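Local structure of AlgW protein (Pseudomonas aeruginosa, 7CO3) at residues N122-G127 with G225-A230. The protein is an HtrA-type serine protease, probably acting as an endopeptidase that cleaves protein substrates, and carries a peptide-binding PDZ domain beside its trypsin-like domain. The protein carries 1 engineered substitution. Sequence-based numbering, arbitrary orientation.
Sequences NHVTAG and GNAGGA. Engineered in segment 225-230: A227 (natural residue Ser).
The methyl of A227, an engineered residue replacing the natural serine, meets both the far end of the H123 imidazole and V124 CG2, which lie on the same general side of it. The ring approaches CB obliquely, while V124 CG2 lies 3.7 Å from A227 CB, an apolar contact. V124 CG2 also stands 3.9 Å above the H123 ring plane, displaced from the ring centre to its border, and thus packs against both partners. No hydrogen bond links the two segments, and only 104 Å² is buried between them, summed over both sides. The ring is placed by chi1 of 68°, with CG lying on the side shared by N and C, so that the end of the ring comes close to A227. The backbone N of H123 hydrogen-bonds D153 OD1. On the other side, A227 and G228 occupy the corners of a type II turn closed by G229 N to N226 O at 3.0 Å; the positive phi of G228 (92°) fits its third position. S108 hydrogen-bonds the backbone of A227 through its own backbone, and G225 O through OG. By family analogy, H123 and D153 are probably the histidine and aspartate of a chymotrypsin-like catalytic triad, with A227 occupying the nucleophile's place in the GNSGG motif.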
ATOM      1  N   ASN B 122     -14.037  19.042   8.101  1.00 26.44           N
ATOM      2  CA  ASN B 122     -13.859  20.436   8.506  1.00 28.71           C
ATOM      3  C   ASN B 122     -12.528  20.985   8.016  1.00 31.75           C
ATOM      4  O   ASN B 122     -12.468  22.094   7.474  1.00 28.66           O
ATOM      5  CB  ASN B 122     -13.939  20.601  10.026  1.00 32.13           C
ATOM      6  CG  ASN B 122     -13.804  22.050  10.437  1.00 30.40           C
ATOM      7  OD1 ASN B 122     -14.402  22.930   9.806  1.00 30.21           O
ATOM      8  ND2 ASN B 122     -12.989  22.314  11.450  1.00 30.13           N
ATOM      9  N   HIS B 123     -11.443  20.216   8.184  1.00 30.54           N
ATOM     10  CA  HIS B 123     -10.141  20.759   7.813  1.00 30.39           C
ATOM     11  C   HIS B 123     -10.010  21.025   6.329  1.00 29.18           C
ATOM     12  O   HIS B 123      -9.076  21.725   5.940  1.00 36.41           O
ATOM     13  CB  HIS B 123      -8.997  19.858   8.269  1.00 38.71           C
ATOM     14  CG  HIS B 123      -8.925  18.534   7.566  1.00 41.20           C
ATOM     15  ND1 HIS B 123      -8.124  18.323   6.461  1.00 38.94           N
ATOM     16  CD2 HIS B 123      -9.451  17.321   7.889  1.00 35.22           C
ATOM     17  CE1 HIS B 123      -8.190  17.045   6.110  1.00 40.18           C
ATOM     18  NE2 HIS B 123      -8.999  16.419   6.955  1.00 37.84           N
ATOM     19  N   VAL B 124     -10.911  20.512   5.494  1.00 26.70           N
ATOM     20  CA  VAL B 124     -10.794  20.782   4.062  1.00 28.49           C
ATOM     21  C   VAL B 124     -11.333  22.166   3.726  1.00 35.63           C
ATOM     22  O   VAL B 124     -10.772  22.876   2.884  1.00 30.99           O
ATOM     23  CB  VAL B 124     -11.514  19.690   3.247  1.00 26.48           C
ATOM     24  CG1 VAL B 124     -11.742  20.124   1.800  1.00 31.80           C
ATOM     25  CG2 VAL B 124     -10.736  18.388   3.274  1.00 33.83           C
ATOM     26  N   THR B 125     -12.440  22.562   4.363  1.00 33.68           N
ATOM     27  CA  THR B 125     -13.170  23.771   4.001  1.00 34.27           C
ATOM     28  C   THR B 125     -13.014  24.893   5.014  1.00 36.41           C
ATOM     29  O   THR B 125     -13.450  26.013   4.737  1.00 41.34           O
ATOM     30  CB  THR B 125     -14.663  23.467   3.842  1.00 37.52           C
ATOM     31  OG1 THR B 125     -15.094  22.600   4.898  1.00 26.88           O
ATOM     32  CG2 THR B 125     -14.957  22.824   2.510  1.00 33.92           C
ATOM     33  N   ALA B 126     -12.433  24.614   6.173  1.00 36.58           N
ATOM     34  CA  ALA B 126     -12.303  25.582   7.252  1.00 36.53           C
ATOM     35  C   ALA B 126     -11.610  26.862   6.776  1.00 40.05           C
ATOM     36  O   ALA B 126     -10.483  26.825   6.277  1.00 35.69           O
ATOM     37  CB  ALA B 126     -11.532  24.954   8.399  1.00 36.43           C
ATOM     38  N   GLY B 127     -12.296  27.997   6.922  1.00 43.72           N
ATOM     39  CA  GLY B 127     -11.730  29.263   6.527  1.00 40.50           C
ATOM     40  C   GLY B 127     -11.649  29.482   5.041  1.00 50.06           C
ATOM     41  O   GLY B 127     -11.019  30.441   4.592  1.00 60.84           O
ATOM     42  N   GLY B 225      -5.577  14.639  -0.282  1.00 23.82           N
ATOM     43  CA  GLY B 225      -6.558  14.691  -1.350  1.00 24.22           C
ATOM     44  C   GLY B 225      -7.758  13.772  -1.150  1.00 24.65           C
ATOM     45  O   GLY B 225      -8.806  14.033  -1.742  1.00 25.94           O
ATOM     46  N   ASN B 226      -7.636  12.690  -0.347  1.00 24.85           N
ATOM     47  CA  ASN B 226      -8.780  11.797  -0.077  1.00 31.81           C
ATOM     48  C   ASN B 226      -9.748  12.361   0.976  1.00 26.34           C
ATOM     49  O   ASN B 226     -10.871  11.849   1.114  1.00 19.76           O
ATOM     50  CB  ASN B 226      -8.300  10.423   0.402  1.00 24.09           C
ATOM     51  CG  ASN B 226      -7.980   9.462  -0.750  1.00 19.32           C
ATOM     52  OD1 ASN B 226      -6.825   9.277  -1.087  1.00 20.27           O
ATOM     53  ND2 ASN B 226      -8.996   8.857  -1.342  1.00 18.41           N
ATOM     54  N   ALA B 227      -9.320  13.353   1.748  1.00 23.82           N
ATOM     55  CA  ALA B 227     -10.108  13.831   2.876  1.00 28.27           C
ATOM     56  C   ALA B 227     -11.474  14.345   2.416  1.00 21.27           C
ATOM     57  O   ALA B 227     -11.571  15.103   1.452  1.00 22.59           O
ATOM     58  CB  ALA B 227      -9.348  14.924   3.609  1.00 28.41           C
ATOM     59  N   GLY B 228     -12.542  13.885   3.093  1.00 25.78           N
ATOM     60  CA  GLY B 228     -13.903  14.258   2.760  1.00 21.37           C
ATOM     61  C   GLY B 228     -14.592  13.329   1.793  1.00 25.58           C
ATOM     62  O   GLY B 228     -15.806  13.467   1.590  1.00 23.33           O
ATOM     63  N   GLY B 229     -13.860  12.372   1.201  1.00 21.56           N
ATOM     64  CA  GLY B 229     -14.423  11.431   0.251  1.00 19.24           C
ATOM     65  C   GLY B 229     -14.998  10.215   0.919  1.00 18.05           C
ATOM     66  O   GLY B 229     -15.045  10.140   2.132  1.00 18.06           O
ATOM     67  N   ALA B 230     -15.472   9.260   0.104  1.00 19.51           N
ATOM     68  CA  ALA B 230     -16.282   8.139   0.577  1.00 20.88           C
ATOM     69  C   ALA B 230     -15.439   6.898   0.889  1.00 16.72           C
ATOM     70  O   ALA B 230     -14.589   6.497   0.093  1.00 17.08           O
ATOM     71  CB  ALA B 230     -17.343   7.764  -0.458  1.00 11.84           C
TER